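Local structure of Exo-1,5-alpha-L-arabinofuranobiosidase (Gibberella zeae, 2YDT) at residues A[22-27]-A[53-58]; A[106-111]-A[166-171]; A[78-83]-A[136-141]; A[33-36]-A[40-43]. The protein probably hydrolyses alpha-1,5-linked L-arabinan as an exo-acting enzyme that releases arabinobiose units from chain ends. All coordinates share one frame; numbering follows the deposited sequence.

Contact 1: A[22-27]-A[53-58]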
loop_
_atom_site.group_PDB
_atom_site.type_symbol
_atom_site.label_atom_id
_atom_site.label_comp_id
_atom_site.label_asym_id
_atom_site.label_seq_id
_atom_site.Cartn_x
_atom_site.Cartn_y
_atom_site.Cartn_z
ATOM N N ASN A 22 11.202 -12.723 20.377
ATOM C CA ASN A 22 12.400 -11.886 20.367
ATOM C C ASN A 22 12.527 -10.963 19.142
ATOM O O ASN A 22 13.510 -10.195 19.024
ATOM C CB ASN A 22 13.650 -12.790 20.428
ATOM C CG ASN A 22 13.746 -13.727 19.247
ATOM O OD1 ASN A 22 12.824 -14.517 18.988
ATOM N ND2 ASN A 22 14.879 -13.671 18.504
ATOM N N TYR A 23 11.573 -10.989 18.211
ATOM C CA TYR A 23 11.593 -10.002 17.126
ATOM C C TYR A 23 11.480 -8.592 17.686
ATOM O O TYR A 23 10.889 -8.369 18.764
ATOM C CB TYR A 23 10.451 -10.276 16.109
ATOM C CG TYR A 23 10.800 -11.198 14.970
ATOM C CD1 TYR A 23 11.770 -12.176 15.077
ATOM C CD2 TYR A 23 10.101 -11.097 13.763
ATOM C CE1 TYR A 23 12.069 -12.984 13.997
ATOM C CE2 TYR A 23 10.393 -11.921 12.693
ATOM C CZ TYR A 23 11.378 -12.835 12.803
ATOM O OH TYR A 23 11.658 -13.653 11.719
ATOM N N ARG A 24 12.115 -7.640 17.019
ATOM C CA ARG A 24 12.151 -6.240 17.450
ATOM C C ARG A 24 10.834 -5.519 17.219
ATOM O O ARG A 24 10.304 -5.591 16.139
ATOM C CB ARG A 24 13.278 -5.516 16.718
ATOM C CG ARG A 24 14.659 -6.115 16.973
ATOM C CD ARG A 24 15.771 -5.495 16.089
ATOM N NE ARG A 24 15.628 -5.849 14.685
ATOM C CZ ARG A 24 15.094 -5.066 13.734
ATOM N NH1 ARG A 24 14.719 -3.807 13.987
ATOM N NH2 ARG A 24 14.997 -5.544 12.477
ATOM N N ASP A 25 10.345 -4.798 18.219
ATOM C CA ASP A 25 9.113 -3.968 18.134
ATOM C C ASP A 25 9.169 -3.119 16.866
ATOM O O ASP A 25 10.206 -2.449 16.593
ATOM C CB ASP A 25 9.116 -3.068 19.358
ATOM C CG ASP A 25 7.812 -2.374 19.622
ATOM O OD1 ASP A 25 6.737 -2.777 19.160
ATOM O OD2 ASP A 25 7.896 -1.414 20.415
ATOM N N PRO A 26 8.099 -3.165 16.030
ATOM C CA PRO A 26 6.765 -3.786 16.208
ATOM C C PRO A 26 6.645 -5.247 15.778
ATOM O O PRO A 26 5.540 -5.796 15.818
ATOM C CB PRO A 26 5.881 -2.909 15.326
ATOM C CG PRO A 26 6.769 -2.604 14.166
ATOM C CD PRO A 26 8.131 -2.369 14.783
ATOM N N GLN A 27 7.750 -5.854 15.336
ATOM C CA GLN A 27 7.872 -7.285 15.035
ATOM C C GLN A 27 7.414 -7.607 13.621
ATOM O O GLN A 27 8.162 -8.179 12.837
ATOM C CB GLN A 27 7.241 -8.193 16.107
ATOM C CG GLN A 27 7.752 -7.914 17.520
ATOM C CD GLN A 27 7.245 -8.918 18.519
ATOM O OE1 GLN A 27 6.045 -9.103 18.624
ATOM N NE2 GLN A 27 8.155 -9.600 19.249
ATOM N N PRO A 53 21.125 -12.224 10.130
ATOM C CA PRO A 53 21.211 -11.740 8.741
ATOM C C PRO A 53 20.363 -10.473 8.531
ATOM O O PRO A 53 19.423 -10.210 9.317
ATOM C CB PRO A 53 20.617 -12.864 7.920
ATOM C CG PRO A 53 20.080 -13.855 8.851
ATOM C CD PRO A 53 20.442 -13.515 10.237
ATOM N N ASN A 54 20.722 -9.698 7.522
ATOM C CA ASN A 54 19.941 -8.489 7.172
ATOM C C ASN A 54 18.464 -8.862 6.974
ATOM O O ASN A 54 18.139 -9.945 6.446
ATOM C CB ASN A 54 20.451 -7.889 5.869
ATOM C CG ASN A 54 21.907 -7.447 5.940
ATOM O OD1 ASN A 54 22.429 -7.097 7.016
ATOM N ND2 ASN A 54 22.543 -7.385 4.763
ATOM N N VAL A 55 17.564 -7.963 7.404
ATOM C CA VAL A 55 16.129 -8.194 7.226
ATOM C C VAL A 55 15.742 -8.452 5.758
ATOM O O VAL A 55 16.403 -8.011 4.813
ATOM C CB VAL A 55 15.267 -7.053 7.803
ATOM C CG1 VAL A 55 15.405 -7.015 9.352
ATOM C CG2 VAL A 55 15.656 -5.693 7.168
ATOM N N TRP A 56 14.661 -9.195 5.596
ATOM C CA TRP A 56 14.143 -9.605 4.285
ATOM C C TRP A 56 12.623 -9.479 4.308
ATOM O O TRP A 56 12.015 -9.373 5.382
ATOM C CB TRP A 56 14.527 -11.046 3.975
ATOM C CG TRP A 56 13.933 -12.024 4.949
ATOM C CD1 TRP A 56 12.718 -12.665 4.843
ATOM C CD2 TRP A 56 14.489 -12.440 6.208
ATOM N NE1 TRP A 56 12.473 -13.410 5.964
ATOM C CE2 TRP A 56 13.536 -13.289 6.825
ATOM C CE3 TRP A 56 15.670 -12.149 6.880
ATOM C CZ2 TRP A 56 13.781 -13.922 8.046
ATOM C CZ3 TRP A 56 15.894 -12.735 8.123
ATOM C CH2 TRP A 56 14.952 -13.618 8.688
ATOM N N PHE A 57 12.014 -9.552 3.130
ATOM C CA PHE A 57 10.553 -9.596 3.045
ATOM C C PHE A 57 10.152 -11.065 2.880
ATOM O O PHE A 57 10.410 -11.664 1.809
ATOM C CB PHE A 57 10.023 -8.802 1.853
ATOM C CG PHE A 57 10.315 -7.321 1.912
ATOM C CD1 PHE A 57 10.167 -6.591 3.084
ATOM C CD2 PHE A 57 10.594 -6.641 0.743
ATOM C CE1 PHE A 57 10.392 -5.198 3.103
ATOM C CE2 PHE A 57 10.792 -5.230 0.741
ATOM C CZ PHE A 57 10.705 -4.531 1.953
ATOM N N PRO A 58 9.434 -11.637 3.872
ATOM C CA PRO A 58 8.910 -13.005 3.660
ATOM C C PRO A 58 7.825 -13.061 2.560
ATOM O O PRO A 58 7.049 -12.106 2.370
ATOM C CB PRO A 58 8.292 -13.363 5.015
ATOM C CG PRO A 58 8.770 -12.319 5.983
ATOM C CD PRO A 58 9.029 -11.091 5.177
#
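R24 and V55 make the closest approach between the two segments, NH2 of the arginine lying 3.5 Å from CG1 of the valine. The methyl arrives at the edge of the guanidinium, near its plane, and the two side chains cross at about a right angle; the arginine chain gets there by bending at its third torsion (-69°). A second, looser touch is separate from it: Y23 OH stands 4.3 Å from W56 CZ2, approaching the indole obliquely. No hydrogen bond links the segments, and the polar ends are held by third parties: R24 NH2 bonds to S49 O, Y23 OH to N47 ND2. E51 accepts the backbone N-H of V55, and K74 makes a cation-pi contact with W56. Within the 22-27 turn, Q27 NE2 donates to Y23 O at 3.0 Å, from above the carbonyl plane, tying the turn's end to its start. All this belongs to the loop surface of a six-bladed beta-propeller: 22-27 leads into strand 28-35, and the segment from P53 to P58 enters strand 57-62, which pairs with strand 41-47, while strand 84-85 bonds the V55 backbone and places R85 against R24 and V55.

Contact 2: A[106-111]-A[166-171]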
loop_
_atom_site.group_PDB
_atom_site.type_symbol
_atom_site.label_atom_id
_atom_site.label_comp_id
_atom_site.label_asym_id
_atom_site.label_seq_id
_atom_site.Cartn_x
_atom_site.Cartn_y
_atom_site.Cartn_z
ATOM N N LEU A 106 6.373 -8.536 -9.236
ATOM C CA LEU A 106 7.276 -7.568 -8.696
ATOM C C LEU A 106 7.055 -7.439 -7.172
ATOM O O LEU A 106 5.945 -7.537 -6.654
ATOM C CB LEU A 106 7.073 -6.204 -9.333
ATOM C CG LEU A 106 7.228 -6.093 -10.842
ATOM C CD1 LEU A 106 7.156 -4.610 -11.300
ATOM C CD2 LEU A 106 8.507 -6.768 -11.316
ATOM N N CYS A 107 8.161 -7.228 -6.481
ATOM C CA CYS A 107 8.152 -6.799 -5.071
ATOM C C CYS A 107 8.988 -5.543 -5.010
ATOM O O CYS A 107 10.205 -5.583 -5.267
ATOM C CB CYS A 107 8.738 -7.878 -4.164
ATOM S SG CYS A 107 8.542 -7.414 -2.372
ATOM N N SER A 108 8.360 -4.400 -4.723
ATOM C CA SER A 108 9.084 -3.196 -4.448
ATOM C C SER A 108 9.097 -2.963 -2.949
ATOM O O SER A 108 8.296 -3.507 -2.242
ATOM C CB SER A 108 8.436 -2.017 -5.203
ATOM O OG SER A 108 9.192 -0.834 -5.058
ATOM N N GLY A 109 10.048 -2.191 -2.468
ATOM C CA GLY A 109 10.189 -1.893 -1.055
ATOM C C GLY A 109 11.443 -1.088 -0.835
ATOM O O GLY A 109 12.169 -0.787 -1.799
ATOM N N SER A 110 11.702 -0.736 0.422
ATOM C CA SER A 110 12.798 0.137 0.749
ATOM C C SER A 110 13.927 -0.618 1.458
ATOM O O SER A 110 13.713 -1.231 2.510
ATOM C CB SER A 110 12.293 1.289 1.588
ATOM O OG SER A 110 13.342 2.226 1.767
ATOM N N SER A 111 15.109 -0.560 0.836
ATOM C CA SER A 111 16.339 -1.078 1.421
ATOM C C SER A 111 16.953 0.016 2.290
ATOM O O SER A 111 17.085 1.158 1.844
ATOM C CB SER A 111 17.284 -1.516 0.275
ATOM O OG SER A 111 18.496 -2.053 0.830
ATOM N N LEU A 166 4.804 1.667 -16.755
ATOM C CA LEU A 166 4.600 1.238 -15.354
ATOM C C LEU A 166 4.920 2.459 -14.470
ATOM O O LEU A 166 5.968 3.087 -14.602
ATOM C CB LEU A 166 5.491 0.054 -15.001
ATOM C CG LEU A 166 5.480 -0.443 -13.548
ATOM C CD1 LEU A 166 4.129 -1.076 -13.207
ATOM C CD2 LEU A 166 6.656 -1.415 -13.282
ATOM N N ILE A 167 3.986 2.805 -13.590
ATOM C CA ILE A 167 4.143 3.951 -12.688
ATOM C C ILE A 167 4.419 3.461 -11.270
ATOM O O ILE A 167 3.748 2.553 -10.786
ATOM C CB ILE A 167 2.874 4.852 -12.659
ATOM C CG1 ILE A 167 2.411 5.180 -14.088
ATOM C CG2 ILE A 167 3.126 6.130 -11.847
ATOM C CD1 ILE A 167 1.125 5.907 -14.155
ATOM N N LEU A 168 5.405 4.070 -10.626
ATOM C CA LEU A 168 5.730 3.809 -9.231
ATOM C C LEU A 168 5.544 5.105 -8.488
ATOM O O LEU A 168 6.283 6.067 -8.678
ATOM C CB LEU A 168 7.142 3.238 -9.076
ATOM C CG LEU A 168 7.454 2.587 -7.736
ATOM C CD1 LEU A 168 8.639 1.617 -7.845
ATOM C CD2 LEU A 168 7.734 3.656 -6.674
ATOM N N TYR A 169 4.511 5.109 -7.636
ATOM C CA TYR A 169 4.129 6.234 -6.784
ATOM C C TYR A 169 4.760 6.067 -5.429
ATOM O O TYR A 169 4.831 4.956 -4.902
ATOM C CB TYR A 169 2.618 6.233 -6.575
ATOM C CG TYR A 169 1.773 6.382 -7.817
ATOM C CD1 TYR A 169 1.368 7.643 -8.266
ATOM C CD2 TYR A 169 1.300 5.284 -8.486
ATOM C CE1 TYR A 169 0.571 7.786 -9.399
ATOM C CE2 TYR A 169 0.522 5.425 -9.627
ATOM C CZ TYR A 169 0.152 6.666 -10.052
ATOM O OH TYR A 169 -0.657 6.772 -11.177
ATOM N N TYR A 170 5.256 7.164 -4.841
ATOM C CA TYR A 170 5.806 7.092 -3.514
ATOM C C TYR A 170 5.769 8.432 -2.765
ATOM O O TYR A 170 5.256 9.432 -3.307
ATOM C CB TYR A 170 7.228 6.509 -3.588
ATOM C CG TYR A 170 8.243 7.273 -4.433
ATOM C CD1 TYR A 170 9.175 8.126 -3.844
ATOM C CD2 TYR A 170 8.319 7.082 -5.813
ATOM C CE1 TYR A 170 10.160 8.744 -4.575
ATOM C CE2 TYR A 170 9.302 7.734 -6.570
ATOM C CZ TYR A 170 10.212 8.568 -5.938
ATOM O OH TYR A 170 11.216 9.216 -6.670
ATOM N N SER A 171 6.241 8.411 -1.523
ATOM C CA SER A 171 6.349 9.553 -0.611
ATOM C C SER A 171 7.779 10.069 -0.607
ATOM O O SER A 171 8.722 9.277 -0.542
ATOM C CB SER A 171 5.955 9.138 0.815
ATOM O OG SER A 171 4.683 8.488 0.846
#
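L106 and S108 face L166 and L168 from two strands that run in broadly the same direction but belong to different sheets, their CA atoms 11.4 Å apart at L106-L166 and 9.1 Å at S108-L168, with no backbone bond between them. The gap is bridged by side chains alone. L106 and L166 reach toward each other tip to tip, CD1 of the first meeting CD2 of the second at 3.8 Å. The other pair is of mixed character: S108 OG lies 3.8 Å from L168 CD1, a van der Waals touch between a hydroxyl and a methyl. S108 carries its OG anti to the backbone N (chi1 -175°), and the hydroxyl finds its polar partner in E122 O on the adjacent strand, so the oxygen is satisfied within its own sheet although it is buried against a leucine. P157 packs on both S108 and L168, filling in around this pair. Farther along, S171 belongs to the pocket of the iminosugar inhibitor and touches it, its OG bonded to E156 and to M212 N. Such face-to-face packing of successive four-stranded sheets is the hallmark of a beta-propeller: here strand 105-111, flanked by 87-92 and 119-126, meets strand 165-172, which lies between 154-162 and 182-188 of the next blade.

Contact 3: A[78-83]-A[136-141]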
loop_
_atom_site.group_PDB
_atom_site.type_symbol
_atom_site.label_atom_id
_atom_site.label_comp_id
_atom_site.label_asym_id
_atom_site.label_seq_id
_atom_site.Cartn_x
_atom_site.Cartn_y
_atom_site.Cartn_z
ATOM N N THR A 78 20.266 -8.128 -2.209
ATOM C CA THR A 78 21.495 -8.715 -2.786
ATOM C C THR A 78 22.467 -7.639 -3.224
ATOM O O THR A 78 23.588 -7.950 -3.648
ATOM C CB THR A 78 21.169 -9.584 -3.968
ATOM O OG1 THR A 78 20.643 -8.792 -5.026
ATOM C CG2 THR A 78 20.162 -10.713 -3.602
ATOM N N GLN A 79 22.098 -6.360 -3.094
ATOM C CA GLN A 79 22.878 -5.271 -3.636
ATOM C C GLN A 79 23.652 -4.442 -2.626
ATOM O O GLN A 79 24.779 -4.020 -2.912
ATOM C CB GLN A 79 21.938 -4.350 -4.426
ATOM C CG GLN A 79 21.248 -5.039 -5.597
ATOM C CD GLN A 79 22.249 -5.621 -6.573
ATOM O OE1 GLN A 79 23.046 -4.895 -7.188
ATOM N NE2 GLN A 79 22.280 -6.944 -6.635
ATOM N N ASN A 80 23.043 -4.138 -1.481
ATOM C CA ASN A 80 23.546 -3.078 -0.598
ATOM C C ASN A 80 24.135 -3.529 0.723
ATOM O O ASN A 80 24.713 -2.728 1.438
ATOM C CB ASN A 80 22.406 -2.044 -0.290
ATOM C CG ASN A 80 21.637 -1.633 -1.525
ATOM O OD1 ASN A 80 22.236 -1.222 -2.538
ATOM N ND2 ASN A 80 20.290 -1.675 -1.452
ATOM N N ASN A 81 24.011 -4.815 1.035
ATOM C CA ASN A 81 24.329 -5.357 2.341
ATOM C C ASN A 81 23.646 -4.568 3.469
ATOM O O ASN A 81 24.228 -4.305 4.522
ATOM C CB ASN A 81 25.856 -5.449 2.577
ATOM C CG ASN A 81 26.219 -6.483 3.637
ATOM O OD1 ASN A 81 25.412 -7.313 4.072
ATOM N ND2 ASN A 81 27.482 -6.454 4.042
ATOM N N TRP A 82 22.396 -4.194 3.228
ATOM C CA TRP A 82 21.609 -3.452 4.191
ATOM C C TRP A 82 20.402 -4.258 4.712
ATOM O O TRP A 82 20.102 -4.230 5.911
ATOM C CB TRP A 82 21.055 -2.161 3.524
ATOM C CG TRP A 82 22.025 -1.053 3.288
ATOM C CD1 TRP A 82 23.290 -0.930 3.783
ATOM C CD2 TRP A 82 21.742 0.143 2.594
ATOM N NE1 TRP A 82 23.839 0.272 3.390
ATOM C CE2 TRP A 82 22.909 0.960 2.654
ATOM C CE3 TRP A 82 20.631 0.614 1.883
ATOM C CZ2 TRP A 82 22.960 2.215 2.048
ATOM C CZ3 TRP A 82 20.691 1.860 1.305
ATOM C CH2 TRP A 82 21.837 2.648 1.384
ATOM N N GLY A 83 19.668 -4.875 3.800
ATOM C CA GLY A 83 18.364 -5.496 4.115
ATOM C C GLY A 83 17.226 -4.834 3.345
ATOM O O GLY A 83 17.350 -3.726 2.853
ATOM N N VAL A 136 16.067 -6.058 -9.892
ATOM C CA VAL A 136 15.811 -5.479 -11.203
ATOM C C VAL A 136 16.486 -4.128 -11.330
ATOM O O VAL A 136 17.356 -3.940 -12.208
ATOM C CB VAL A 136 14.301 -5.375 -11.514
ATOM C CG1 VAL A 136 14.092 -4.725 -12.909
ATOM C CG2 VAL A 136 13.656 -6.785 -11.432
ATOM N N SER A 137 16.116 -3.190 -10.462
ATOM C CA SER A 137 16.667 -1.852 -10.498
ATOM C C SER A 137 16.488 -1.070 -9.210
ATOM O O SER A 137 15.570 -1.351 -8.429
ATOM C CB SER A 137 16.068 -1.041 -11.672
ATOM O OG SER A 137 14.654 -0.887 -11.545
ATOM N N HIS A 138 17.377 -0.086 -9.020
ATOM C CA HIS A 138 17.202 0.984 -8.047
ATOM C C HIS A 138 16.287 2.067 -8.611
ATOM O O HIS A 138 16.415 2.474 -9.782
ATOM C CB HIS A 138 18.559 1.616 -7.741
ATOM C CG HIS A 138 19.561 0.662 -7.186
ATOM N ND1 HIS A 138 19.340 -0.070 -6.037
ATOM C CD2 HIS A 138 20.826 0.360 -7.590
ATOM C CE1 HIS A 138 20.428 -0.768 -5.746
ATOM N NE2 HIS A 138 21.343 -0.533 -6.677
ATOM N N VAL A 139 15.311 2.489 -7.820
ATOM C CA VAL A 139 14.371 3.522 -8.239
ATOM C C VAL A 139 14.684 4.887 -7.662
ATOM O O VAL A 139 14.852 5.870 -8.397
ATOM C CB VAL A 139 12.938 3.140 -7.889
ATOM C CG1 VAL A 139 11.914 4.201 -8.503
ATOM C CG2 VAL A 139 12.617 1.679 -8.386
ATOM N N ALA A 140 14.734 4.985 -6.347
ATOM C CA ALA A 140 14.844 6.293 -5.692
ATOM C C ALA A 140 15.644 6.186 -4.419
ATOM O O ALA A 140 15.312 5.400 -3.556
ATOM C CB ALA A 140 13.438 6.857 -5.374
ATOM N N LEU A 141 16.697 6.991 -4.324
ATOM C CA LEU A 141 17.520 7.098 -3.117
ATOM C C LEU A 141 17.154 8.320 -2.342
ATOM O O LEU A 141 16.994 9.424 -2.925
ATOM C CB LEU A 141 18.988 7.245 -3.518
ATOM C CG LEU A 141 20.058 7.346 -2.451
ATOM C CD1 LEU A 141 20.246 6.075 -1.650
ATOM C CD2 LEU A 141 21.399 7.746 -3.132
#
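Both close approaches of this contact fall on a single ring atom, H138 CE1, which meets N80 OD1 at 3.7 Å and Q79 CB at 4.1 Å without any hydrogen bond between the segments. H138 projects from the outermost strand of a propeller blade, between two classic beta bulges, one in which V136 and S137 both face V123 and one in which V139 and A140 both face I121. The N80 and H138 side chains run antiparallel past one another, amide and imidazole planes 27° apart, and both partners approach the ring obliquely. E122 bridges the two residues: one carboxylate oxygen bonds H138 ND1, the other N80 ND2, which also bonds S111 OG. That shared acceptor probably fixes the rotation of both groups. The 78-83 loop is itself shaped by D77, whose carboxylate accepts the backbone N-H groups of Q79, N80, W82 and G83. On the exposed side of the loop, Q79 folds back at its second torsion (-58°) so that NE2 donates to T78 OG1 at 2.9 Å, the hydroxyl lying in the amide plane. N80 CB also sits 3.6 Å above one face of the W82 indole, nearer the ring's border than its centre.

Contact 4: A[33-36]-A[40-43]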
loop_
_atom_site.group_PDB
_atom_site.type_symbol
_atom_site.label_atom_id
_atom_site.label_comp_id
_atom_site.label_asym_id
_atom_site.label_seq_id
_atom_site.Cartn_x
_atom_site.Cartn_y
_atom_site.Cartn_z
ATOM N N PRO A 33 -1.146 -8.025 0.148
ATOM C CA PRO A 33 -1.535 -9.242 -0.580
ATOM C C PRO A 33 -1.483 -9.067 -2.085
ATOM O O PRO A 33 -1.445 -7.948 -2.589
ATOM C CB PRO A 33 -3.006 -9.379 -0.210
ATOM C CG PRO A 33 -3.487 -7.999 -0.194
ATOM C CD PRO A 33 -2.296 -7.115 0.250
ATOM N N LEU A 34 -1.460 -10.194 -2.765
ATOM C CA LEU A 34 -1.507 -10.201 -4.250
ATOM C C LEU A 34 -2.217 -11.435 -4.767
ATOM O O LEU A 34 -1.913 -12.553 -4.332
ATOM C CB LEU A 34 -0.075 -10.158 -4.807
ATOM C CG LEU A 34 0.091 -10.263 -6.326
ATOM C CD1 LEU A 34 -0.484 -8.999 -7.000
ATOM C CD2 LEU A 34 1.562 -10.518 -6.780
ATOM N N GLU A 35 -3.124 -11.243 -5.732
ATOM C CA GLU A 35 -3.722 -12.394 -6.447
ATOM C C GLU A 35 -3.053 -12.559 -7.805
ATOM O O GLU A 35 -3.070 -11.618 -8.606
ATOM C CB GLU A 35 -5.227 -12.206 -6.651
ATOM C CG GLU A 35 -5.918 -13.440 -7.238
ATOM C CD GLU A 35 -7.423 -13.246 -7.473
ATOM O OE1 GLU A 35 -7.782 -12.225 -8.087
ATOM O OE2 GLU A 35 -8.204 -14.124 -7.057
ATOM N N LEU A 36 -2.499 -13.735 -8.069
ATOM C CA LEU A 36 -1.930 -14.038 -9.369
ATOM C C LEU A 36 -3.000 -14.459 -10.361
ATOM O O LEU A 36 -4.131 -14.761 -9.969
ATOM C CB LEU A 36 -0.877 -15.119 -9.244
ATOM C CG LEU A 36 0.254 -14.902 -8.239
ATOM C CD1 LEU A 36 1.271 -16.048 -8.384
ATOM C CD2 LEU A 36 0.880 -13.507 -8.449
ATOM N N THR A 40 -3.647 -18.152 -7.273
ATOM C CA THR A 40 -2.745 -18.184 -6.130
ATOM C C THR A 40 -2.743 -16.807 -5.442
ATOM O O THR A 40 -2.823 -15.773 -6.134
ATOM C CB THR A 40 -1.309 -18.518 -6.594
ATOM O OG1 THR A 40 -1.268 -19.898 -6.961
ATOM C CG2 THR A 40 -0.269 -18.274 -5.470
ATOM N N LEU A 41 -2.636 -16.787 -4.100
ATOM C CA LEU A 41 -2.393 -15.533 -3.374
ATOM C C LEU A 41 -0.996 -15.550 -2.801
ATOM O O LEU A 41 -0.503 -16.605 -2.325
ATOM C CB LEU A 41 -3.361 -15.344 -2.218
ATOM C CG LEU A 41 -4.856 -15.359 -2.545
ATOM C CD1 LEU A 41 -5.652 -15.122 -1.275
ATOM C CD2 LEU A 41 -5.311 -14.315 -3.563
ATOM N N LEU A 42 -0.332 -14.397 -2.873
ATOM C CA LEU A 42 0.924 -14.174 -2.183
ATOM C C LEU A 42 0.722 -13.060 -1.174
ATOM O O LEU A 42 -0.197 -12.260 -1.303
ATOM C CB LEU A 42 2.019 -13.757 -3.167
ATOM C CG LEU A 42 2.360 -14.747 -4.279
ATOM C CD1 LEU A 42 3.484 -14.166 -5.187
ATOM C CD2 LEU A 42 2.783 -16.155 -3.704
ATOM N N GLY A 43 1.545 -13.078 -0.144
ATOM C CA GLY A 43 1.527 -12.060 0.876
ATOM C C GLY A 43 2.913 -11.769 1.385
ATOM O O GLY A 43 3.791 -12.645 1.338
#
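The peptide units of L34 and L42 meet edge to edge, N-H to C=O, in the beta hairpin of strands 28-35 and 41-47, with P33, E35 and L41 on one face of the sheet and L34 and L42 on the other. L34 and L42 form the antiparallel hydrogen-bonded pair. L42 N donates to L34 O at 2.8 Å, in the carbonyl plane, whereas the return bond from L34 N to L42 O is less straight (143° at the hydrogen), its donor tilted from that plane. Toward the turn, L36 N reaches T40 O at 2.8 Å, close to the line of the carbonyl bond. Between these bonds the carbonyls also take CA-H...O contacts, such as L41 CA to L34 O at 3.2 Å.

On the E35 face, CB of that residue rests 3.7 Å from L41 CD2, the glutamate chain passing slantwise over the leucine branch; F330 of the neighbouring blade covers both. E35 extends past the leucine (chi2 -179°) so that OE1 can bond Q331 N, and its side chain lies about 4 Å from a bound manganese ion. The L34 and L42 face is apolar and packs on L90 of strand 87-92 in the blade on the other side, while V105 covers L34 and L36. Beside the turn, L36 and T40 project together, flank against flank, with L36 CD1 4.0 Å from T40 CG2. The other branch of that leucine, CD2, meets L42 CD1 at 4.2 Å.

Contact 4 is nested in the loop closed by contact 1, and both reach one sheet through strands 41-47 and 57-62, their centres 21 Å apart. F57 packs from that sheet onto the next blade, its CD2 3.8 Å from C107 SG of contact 2. Contacts 2 and 3 share a sheet and interlock at S111 OG, 2.9 Å from G83 O. N54 ND2 probably hydrogen-bonds N81 OD1 at 3.0 Å, joining contact 1 to contact 3. The packed pairs of contact 2 lie back from the pocket, the L168 side chain about 13 Å from the iminosugar and that of S108 about 13 Å from the arabinofuranose; the strand end at S171 reaches the inhibitor. The R24 side chain stays about 10 Å from the arabinofuranose.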